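Long-range contact in sterol regulatory element-binding protein cleavage-activating protein (Schizosaccharomyces pombe, PDB 4YHC), which escorts the membrane-bound transcription factor precursor sre1, being required for its processing when sterol or oxygen is low, and is represented here by its WD40 domain: residues K65-A79 / L91-P105. The protein carries 9 engineered substitutions. Numbering follows the deposited sequence.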
ATOM      1  N   LYS A  65      17.410   6.875  -8.723  1.00 27.45           N
ATOM      2  CA  LYS A  65      16.880   7.618  -9.811  1.00 27.69           C
ATOM      3  C   LYS A  65      16.969   9.117  -9.523  1.00 36.49           C
ATOM      4  O   LYS A  65      17.195   9.900 -10.419  1.00 33.96           O
ATOM      5  CB  LYS A  65      15.428   7.248 -10.057  1.00 20.65           C
ATOM      6  CG  LYS A  65      15.176   5.814 -10.471  1.00 29.51           C
ATOM      7  CD  LYS A  65      13.648   5.588 -10.564  1.00 35.29           C
ATOM      8  CE  LYS A  65      13.286   4.440 -11.491  1.00 53.06           C
ATOM      9  NZ  LYS A  65      12.207   4.864 -12.419  1.00 66.47           N
ATOM     10  N   LEU A  66      16.763   9.534  -8.283  1.00 35.02           N
ATOM     11  CA  LEU A  66      16.738  10.964  -7.974  1.00 29.69           C
ATOM     12  C   LEU A  66      17.047  11.025  -6.512  1.00 32.04           C
ATOM     13  O   LEU A  66      16.510  10.238  -5.724  1.00 24.88           O
ATOM     14  CB  LEU A  66      15.308  11.516  -8.226  1.00 28.22           C
ATOM     15  CG  LEU A  66      14.986  12.965  -8.561  1.00 38.52           C
ATOM     16  CD1 LEU A  66      13.574  13.366  -8.148  1.00 35.17           C
ATOM     17  CD2 LEU A  66      15.984  13.883  -7.900  1.00 44.61           C
ATOM     18  N   VAL A  67      17.939  11.925  -6.138  1.00 25.17           N
ATOM     19  CA  VAL A  67      18.262  12.134  -4.781  1.00 29.91           C
ATOM     20  C   VAL A  67      18.199  13.623  -4.611  1.00 35.25           C
ATOM     21  O   VAL A  67      18.829  14.358  -5.405  1.00 32.82           O
ATOM     22  CB  VAL A  67      19.679  11.697  -4.419  1.00 32.67           C
ATOM     23  CG1 VAL A  67      19.979  12.102  -3.001  1.00 33.68           C
ATOM     24  CG2 VAL A  67      19.851  10.200  -4.545  1.00 36.42           C
ATOM     25  N   LEU A  68      17.398  14.078  -3.652  1.00 25.49           N
ATOM     26  CA  LEU A  68      17.400  15.516  -3.281  1.00 28.36           C
ATOM     27  C   LEU A  68      17.638  15.682  -1.821  1.00 31.39           C
ATOM     28  O   LEU A  68      16.888  15.178  -0.997  1.00 29.10           O
ATOM     29  CB  LEU A  68      16.133  16.251  -3.716  1.00 28.02           C
ATOM     30  CG  LEU A  68      15.884  16.335  -5.237  1.00 37.52           C
ATOM     31  CD1 LEU A  68      14.494  16.802  -5.574  1.00 36.12           C
ATOM     32  CD2 LEU A  68      16.913  17.222  -5.970  1.00 37.85           C
ATOM     33  N   SER A  69      18.690  16.440  -1.476  1.00 28.84           N
ATOM     34  CA  SER A  69      18.947  16.793  -0.096  1.00 26.58           C
ATOM     35  C   SER A  69      17.941  17.805   0.413  1.00 23.62           C
ATOM     36  O   SER A  69      17.242  18.440  -0.345  1.00 22.90           O
ATOM     37  CB  SER A  69      20.361  17.417   0.008  1.00 32.64           C
ATOM     38  OG  SER A  69      20.417  18.601  -0.869  1.00 33.68           O
ATOM     39  N   LYS A  70      17.912  17.989   1.720  1.00 27.11           N
ATOM     40  CA  LYS A  70      17.104  19.044   2.330  1.00 35.24           C
ATOM     41  C   LYS A  70      17.237  20.436   1.672  1.00 31.50           C
ATOM     42  O   LYS A  70      16.264  21.148   1.515  1.00 34.03           O
ATOM     43  CB  LYS A  70      17.489  19.171   3.794  1.00 33.51           C
ATOM     44  CG  LYS A  70      16.887  20.411   4.439  1.00 37.15           C
ATOM     45  CD  LYS A  70      17.481  20.633   5.816  1.00 45.61           C
ATOM     46  CE  LYS A  70      17.039  21.944   6.424  1.00 46.90           C
ATOM     47  NZ  LYS A  70      18.045  22.353   7.425  1.00 48.03           N
ATOM     48  N   GLU A  71      18.447  20.777   1.266  1.00 35.50           N
ATOM     49  CA  GLU A  71      18.752  22.068   0.656  1.00 37.59           C
ATOM     50  C   GLU A  71      18.444  22.079  -0.824  1.00 44.73           C
ATOM     51  O   GLU A  71      18.706  23.079  -1.495  1.00 43.93           O
ATOM     52  CB  GLU A  71      20.239  22.416   0.843  1.00 31.87           C
ATOM     53  CG  GLU A  71      20.603  22.621   2.300  1.00 35.53           C
ATOM     54  CD  GLU A  71      20.924  21.330   3.056  1.00 35.97           C
ATOM     55  OE1 GLU A  71      20.860  21.356   4.282  1.00 32.18           O
ATOM     56  OE2 GLU A  71      21.202  20.283   2.441  1.00 32.62           O
ATOM     57  N   GLN A  72      17.909  20.974  -1.349  1.00 42.73           N
ATOM     58  CA  GLN A  72      17.470  20.939  -2.723  1.00 34.63           C
ATOM     59  C   GLN A  72      15.940  20.758  -2.814  1.00 35.59           C
ATOM     60  O   GLN A  72      15.402  20.413  -3.901  1.00 30.33           O
ATOM     61  CB  GLN A  72      18.233  19.847  -3.483  1.00 35.72           C
ATOM     62  CG  GLN A  72      19.740  20.102  -3.628  1.00 34.76           C
ATOM     63  CD  GLN A  72      20.576  18.826  -3.828  1.00 47.13           C
ATOM     64  OE1 GLN A  72      20.112  17.695  -3.616  1.00 40.44           O
ATOM     65  NE2 GLN A  72      21.850  19.016  -4.221  1.00 55.54           N
ATOM     66  N   MET A  73      15.257  21.031  -1.698  1.00 28.97           N
ATOM     67  CA  MET A  73      13.826  20.746  -1.545  1.00 29.80           C
ATOM     68  C   MET A  73      13.110  21.984  -1.040  1.00 31.72           C
ATOM     69  O   MET A  73      13.712  22.762  -0.355  1.00 28.36           O
ATOM     70  CB  MET A  73      13.565  19.644  -0.511  1.00 22.78           C
ATOM     71  CG  MET A  73      13.859  18.244  -1.046  1.00 33.06           C
ATOM     72  SD  MET A  73      12.611  17.649  -2.232  1.00 31.28           S
ATOM     73  CE  MET A  73      11.215  17.251  -1.243  1.00 22.77           C
ATOM     74  N   PRO A  74      11.804  22.107  -1.308  1.00 33.02           N
ATOM     75  CA  PRO A  74      11.031  23.162  -0.650  1.00 32.82           C
ATOM     76  C   PRO A  74      11.076  23.052   0.864  1.00 31.54           C
ATOM     77  O   PRO A  74      11.347  22.006   1.390  1.00 29.56           O
ATOM     78  CB  PRO A  74       9.592  22.986  -1.199  1.00 29.41           C
ATOM     79  CG  PRO A  74       9.575  21.616  -1.843  1.00 32.56           C
ATOM     80  CD  PRO A  74      10.999  21.307  -2.251  1.00 34.21           C
ATOM     81  N   ARG A  75      10.813  24.145   1.563  1.00 33.30           N
ATOM     82  CA  ARG A  75      10.968  24.153   3.002  1.00 40.15           C
ATOM     83  C   ARG A  75       9.752  23.550   3.663  1.00 34.05           C
ATOM     84  O   ARG A  75       9.774  23.294   4.858  1.00 39.49           O
ATOM     85  CB  ARG A  75      11.301  25.560   3.540  1.00 57.45           C
ATOM     86  CG  ARG A  75      10.131  26.508   3.694  1.00 75.04           C
ATOM     87  CD  ARG A  75      10.415  27.648   4.677  1.00 88.43           C
ATOM     88  NE  ARG A  75       9.323  27.808   5.646  1.00 93.90           N
ATOM     89  CZ  ARG A  75       9.158  27.044   6.729  1.00 99.31           C
ATOM     90  NH1 ARG A  75      10.015  26.061   7.025  1.00 99.66           N
ATOM     91  NH2 ARG A  75       8.127  27.267   7.529  1.00101.87           N
ATOM     92  N   THR A  76       8.705  23.299   2.875  1.00 26.12           N
ATOM     93  CA  THR A  76       7.534  22.581   3.336  1.00 24.63           C
ATOM     94  C   THR A  76       7.258  21.423   2.394  1.00 27.30           C
ATOM     95  O   THR A  76       7.458  21.525   1.161  1.00 30.47           O
ATOM     96  CB  THR A  76       6.270  23.456   3.395  1.00 30.75           C
ATOM     97  OG1 THR A  76       5.999  24.030   2.101  1.00 32.91           O
ATOM     98  CG2 THR A  76       6.417  24.549   4.439  1.00 33.27           C
ATOM     99  N   LEU A  77       6.733  20.330   2.944  1.00 26.30           N
ATOM    100  CA  LEU A  77       6.386  19.178   2.085  1.00 25.06           C
ATOM    101  C   LEU A  77       5.185  18.567   2.729  1.00 33.17           C
ATOM    102  O   LEU A  77       5.297  18.001   3.810  1.00 32.26           O
ATOM    103  CB  LEU A  77       7.529  18.186   2.062  1.00 29.29           C
ATOM    104  CG  LEU A  77       7.943  17.311   0.868  1.00 35.81           C
ATOM    105  CD1 LEU A  77       8.286  15.894   1.314  1.00 28.26           C
ATOM    106  CD2 LEU A  77       7.017  17.296  -0.314  1.00 25.95           C
ATOM    107  N   LYS A  78       4.024  18.726   2.092  1.00 25.78           N
ATOM    108  CA  LYS A  78       2.818  18.193   2.625  1.00 26.86           C
ATOM    109  C   LYS A  78       2.473  16.803   2.036  1.00 26.09           C
ATOM    110  O   LYS A  78       1.712  16.088   2.644  1.00 27.57           O
ATOM    111  CB  LYS A  78       1.652  19.118   2.260  1.00 30.53           C
ATOM    112  CG  LYS A  78       1.531  20.482   2.926  1.00 38.06           C
ATOM    113  CD  LYS A  78       0.084  20.992   2.718  1.00 46.64           C
ATOM    114  CE  LYS A  78      -0.483  21.805   3.867  1.00 53.02           C
ATOM    115  NZ  LYS A  78      -1.973  21.698   3.911  1.00 57.64           N
ATOM    116  N   ALA A  79       2.900  16.480   0.813  1.00 21.88           N
ATOM    117  CA  ALA A  79       2.527  15.154   0.241  1.00 22.97           C
ATOM    118  C   ALA A  79       3.450  14.795  -0.889  1.00 19.65           C
ATOM    119  O   ALA A  79       4.077  15.661  -1.502  1.00 19.99           O
ATOM    120  CB  ALA A  79       1.112  15.170  -0.312  1.00 21.69           C
ATOM    121  N   LEU A  91       5.364  16.137  -5.930  1.00 21.53           N
ATOM    122  CA  LEU A  91       5.685  16.637  -4.597  1.00 22.91           C
ATOM    123  C   LEU A  91       4.827  17.896  -4.338  1.00 22.17           C
ATOM    124  O   LEU A  91       4.729  18.758  -5.200  1.00 23.72           O
ATOM    125  CB  LEU A  91       7.146  17.011  -4.519  1.00 23.04           C
ATOM    126  CG  LEU A  91       8.254  15.993  -4.720  1.00 25.74           C
ATOM    127  CD1 LEU A  91       9.588  16.709  -4.619  1.00 27.47           C
ATOM    128  CD2 LEU A  91       8.148  14.914  -3.653  1.00 20.85           C
ATOM    129  N   PHE A  92       4.237  17.999  -3.162  1.00 18.64           N
ATOM    130  CA  PHE A  92       3.429  19.142  -2.813  1.00 22.15           C
ATOM    131  C   PHE A  92       4.022  19.814  -1.605  1.00 24.61           C
ATOM    132  O   PHE A  92       4.167  19.187  -0.531  1.00 24.28           O
ATOM    133  CB  PHE A  92       1.992  18.710  -2.440  1.00 21.54           C
ATOM    134  CG  PHE A  92       1.144  18.357  -3.632  1.00 22.45           C
ATOM    135  CD1 PHE A  92       1.388  17.191  -4.347  1.00 22.48           C
ATOM    136  CD2 PHE A  92       0.075  19.195  -4.027  1.00 25.64           C
ATOM    137  CE1 PHE A  92       0.638  16.880  -5.453  1.00 26.23           C
ATOM    138  CE2 PHE A  92      -0.673  18.875  -5.122  1.00 22.41           C
ATOM    139  CZ  PHE A  92      -0.380  17.734  -5.854  1.00 23.62           C
ATOM    140  N   SER A  93       4.380  21.084  -1.762  1.00 25.82           N
ATOM    141  CA  SER A  93       4.679  21.937  -0.604  1.00 23.21           C
ATOM    142  C   SER A  93       3.378  22.591  -0.131  1.00 30.13           C
ATOM    143  O   SER A  93       2.288  22.214  -0.605  1.00 26.09           O
ATOM    144  CB  SER A  93       5.738  22.982  -0.985  1.00 25.41           C
ATOM    145  OG  SER A  93       5.216  23.855  -2.001  1.00 26.84           O
ATOM    146  N   LYS A  94       3.450  23.558   0.802  1.00 25.23           N
ATOM    147  CA  LYS A  94       2.253  24.225   1.253  1.00 31.55           C
ATOM    148  C   LYS A  94       1.529  25.002   0.135  1.00 32.56           C
ATOM    149  O   LYS A  94       0.307  25.101   0.169  1.00 30.27           O
ATOM    150  CB  LYS A  94       2.524  25.146   2.457  1.00 41.12           C
ATOM    151  CG  LYS A  94       3.407  26.358   2.165  1.00 45.03           C
ATOM    152  CD  LYS A  94       3.738  27.179   3.429  1.00 54.29           C
ATOM    153  CE  LYS A  94       4.941  28.097   3.156  1.00 63.17           C
ATOM    154  NZ  LYS A  94       5.594  28.644   4.382  1.00 70.19           N
ATOM    155  N   ASP A  95       2.264  25.516  -0.851  1.00 24.47           N
ATOM    156  CA  ASP A  95       1.652  26.295  -1.926  1.00 33.96           C
ATOM    157  C   ASP A  95       2.014  25.884  -3.334  1.00 38.45           C
ATOM    158  O   ASP A  95       1.513  26.484  -4.288  1.00 32.62           O
ATOM    159  CB  ASP A  95       1.945  27.802  -1.773  1.00 40.98           C
ATOM    160  CG  ASP A  95       3.413  28.140  -1.725  1.00 44.33           C
ATOM    161  OD1 ASP A  95       4.250  27.435  -2.312  1.00 45.79           O
ATOM    162  OD2 ASP A  95       3.738  29.153  -1.067  1.00 53.41           O
ATOM    163  N   THR A  96       2.853  24.859  -3.496  1.00 30.33           N
ATOM    164  CA  THR A  96       3.326  24.510  -4.854  1.00 30.24           C
ATOM    165  C   THR A  96       3.369  23.015  -5.095  1.00 32.62           C
ATOM    166  O   THR A  96       3.748  22.237  -4.195  1.00 26.46           O
ATOM    167  CB  THR A  96       4.726  25.106  -5.030  1.00 31.77           C
ATOM    168  OG1 THR A  96       4.743  26.429  -4.479  1.00 31.17           O
ATOM    169  CG2 THR A  96       5.160  25.149  -6.471  1.00 28.17           C
ATOM    170  N   LEU A  97       3.000  22.611  -6.305  1.00 25.96           N
ATOM    171  CA  LEU A  97       3.214  21.256  -6.731  1.00 27.10           C
ATOM    172  C   LEU A  97       4.289  21.193  -7.799  1.00 32.17           C
ATOM    173  O   LEU A  97       4.435  22.103  -8.670  1.00 25.15           O
ATOM    174  CB  LEU A  97       1.903  20.600  -7.161  1.00 26.34           C
ATOM    175  CG  LEU A  97       1.323  20.895  -8.526  1.00 25.89           C
ATOM    176  CD1 LEU A  97       1.781  19.967  -9.629  1.00 21.14           C
ATOM    177  CD2 LEU A  97      -0.199  20.818  -8.413  1.00 28.16           C
ATOM    178  N   PHE A  98       5.066  20.129  -7.705  1.00 17.64           N
ATOM    179  CA  PHE A  98       6.181  19.904  -8.569  1.00 19.98           C
ATOM    180  C   PHE A  98       6.066  18.523  -9.152  1.00 23.47           C
ATOM    181  O   PHE A  98       5.916  17.556  -8.423  1.00 26.48           O
ATOM    182  CB  PHE A  98       7.456  19.969  -7.733  1.00 19.71           C
ATOM    183  CG  PHE A  98       7.637  21.213  -6.878  1.00 21.63           C
ATOM    184  CD1 PHE A  98       7.183  21.268  -5.589  1.00 25.89           C
ATOM    185  CD2 PHE A  98       8.430  22.276  -7.323  1.00 25.99           C
ATOM    186  CE1 PHE A  98       7.419  22.347  -4.761  1.00 26.32           C
ATOM    187  CE2 PHE A  98       8.698  23.367  -6.492  1.00 26.71           C
ATOM    188  CZ  PHE A  98       8.166  23.416  -5.210  1.00 24.54           C
ATOM    189  N   ILE A  99       6.208  18.381 -10.456  1.00 24.02           N
ATOM    190  CA  ILE A  99       6.102  17.100 -11.141  1.00 26.12           C
ATOM    191  C   ILE A  99       7.453  16.793 -11.744  1.00 27.07           C
ATOM    192  O   ILE A  99       7.914  17.542 -12.659  1.00 24.43           O
ATOM    193  CB  ILE A  99       5.101  17.114 -12.311  1.00 29.60           C
ATOM    194  CG1 ILE A  99       3.700  17.538 -11.853  1.00 29.80           C
ATOM    195  CG2 ILE A  99       5.104  15.772 -13.043  1.00 24.40           C
ATOM    196  CD1 ILE A  99       3.093  16.716 -10.757  1.00 29.06           C
ATOM    197  N   LEU A 100       8.080  15.731 -11.234  1.00 20.71           N
ATOM    198  CA  LEU A 100       9.372  15.277 -11.713  1.00 24.17           C
ATOM    199  C   LEU A 100       9.342  13.993 -12.480  1.00 27.58           C
ATOM    200  O   LEU A 100       8.679  13.004 -12.109  1.00 20.51           O
ATOM    201  CB  LEU A 100      10.349  15.107 -10.581  1.00 24.21           C
ATOM    202  CG  LEU A 100      10.718  16.377  -9.814  1.00 37.14           C
ATOM    203  CD1 LEU A 100      10.450  16.077  -8.358  1.00 40.94           C
ATOM    204  CD2 LEU A 100      12.173  16.851 -10.010  1.00 27.08           C
ATOM    205  N   ASN A 101      10.152  13.979 -13.499  1.00 24.02           N
ATOM    206  CA  ASN A 101      10.370  12.805 -14.283  1.00 25.85           C
ATOM    207  C   ASN A 101      11.462  12.066 -13.551  1.00 28.71           C
ATOM    208  O   ASN A 101      12.548  12.630 -13.314  1.00 29.95           O
ATOM    209  CB  ASN A 101      10.791  13.227 -15.681  1.00 25.28           C
ATOM    210  CG  ASN A 101      10.906  12.065 -16.630  1.00 36.92           C
ATOM    211  OD1 ASN A 101      11.323  10.968 -16.271  1.00 32.65           O
ATOM    212  ND2 ASN A 101      10.496  12.293 -17.846  1.00 41.24           N
ATOM    213  N   VAL A 102      11.216  10.813 -13.138  1.00 28.50           N
ATOM    214  CA  VAL A 102      12.288  10.121 -12.390  1.00 28.77           C
ATOM    215  C   VAL A 102      13.089   9.186 -13.300  1.00 34.82           C
ATOM    216  O   VAL A 102      14.213   8.875 -12.955  1.00 36.29           O
ATOM    217  CB  VAL A 102      11.833   9.391 -11.112  1.00 32.08           C
ATOM    218  CG1 VAL A 102      11.474  10.396 -10.018  1.00 32.75           C
ATOM    219  CG2 VAL A 102      10.664   8.482 -11.375  1.00 27.41           C
ATOM    220  N   GLU A 103      12.532   8.828 -14.458  1.00 33.49           N
ATOM    221  CA  GLU A 103      13.170   7.933 -15.417  1.00 38.06           C
ATOM    222  C   GLU A 103      14.268   8.684 -16.131  1.00 42.19           C
ATOM    223  O   GLU A 103      15.387   8.230 -16.182  1.00 47.06           O
ATOM    224  CB  GLU A 103      12.113   7.354 -16.398  1.00 70.45           C
ATOM    225  CG  GLU A 103      12.248   5.853 -16.701  1.00 79.25           C
ATOM    226  CD  GLU A 103      12.377   5.001 -15.423  1.00 87.48           C
ATOM    227  OE1 GLU A 103      11.383   4.844 -14.658  1.00 84.41           O
ATOM    228  OE2 GLU A 103      13.492   4.513 -15.140  1.00 93.29           O
ATOM    229  N   SER A 104      13.981   9.877 -16.626  1.00 45.12           N
ATOM    230  CA  SER A 104      15.049  10.793 -17.089  1.00 53.86           C
ATOM    231  C   SER A 104      15.019  12.079 -16.267  1.00 49.06           C
ATOM    232  O   SER A 104      14.268  13.019 -16.616  1.00 50.80           O
ATOM    233  CB  SER A 104      14.875  11.132 -18.586  1.00 65.46           C
ATOM    234  OG  SER A 104      14.646   9.961 -19.361  1.00 73.08           O
ATOM    235  N   PRO A 105      15.809  12.138 -15.181  1.00 44.07           N
ATOM    236  CA  PRO A 105      15.467  13.116 -14.153  1.00 41.91           C
ATOM    237  C   PRO A 105      15.360  14.564 -14.646  1.00 41.45           C
ATOM    238  O   PRO A 105      16.308  15.108 -15.211  1.00 41.57           O
ATOM    239  CB  PRO A 105      16.567  12.973 -13.112  1.00 36.34           C
ATOM    240  CG  PRO A 105      17.567  12.066 -13.663  1.00 44.26           C
ATOM    241  CD  PRO A 105      16.930  11.294 -14.779  1.00 49.64           C
TER
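K78 and A79 both offer their backbone N-H to the carbonyl of F92, which marks a classic beta bulge where the antiparallel pairing of A79 with F92 begins. K78 N reaches F92 O at 2.7 Å and A79 N the same oxygen at 3.3 Å, the latter in the carbonyl plane on a lone pair; F92 N returns a bond to A79 O. Two residues before K78, T76 OG1 accepts K94 N at 2.9 Å in a nearly straight bond (170°). A chi1 of 57° sets this hydroxyl between the T76 backbone N and carbonyl carbon, while CG2 lies 3.9 Å from K94 CD, the two side chains crossing at about a right angle. A valine in place of T76 would probably leave K94 N without this acceptor and the S93-K94 corner less firmly tied. Beside it, P74 CG meets F98 CE1 at 3.7 Å, and M73 CE approaches L91 CD1 at 3.8 Å. L66 CD1 extends this apolar part, touching L100 CD1 and V102 CG1 at 4.1 Å. Looser are the exposed ends of R75, K94 and E103; R75 NE and K94 NZ, like charges, lie 4.0 Å apart. K65 is well covered by 91-105, yet its salt bridge to poorly ordered E103, which K43 also bridges, is implausibly short and doubtful in detail. The contact spans two propeller blades: strand 63-68, outermost in its sheet, and the linker pack against the next sheet and its 93-95 turn, A79 starts strand 79-82 at that sheet's edge beside 88-92, and strand 121-127 of the following blade touches A79 and F92.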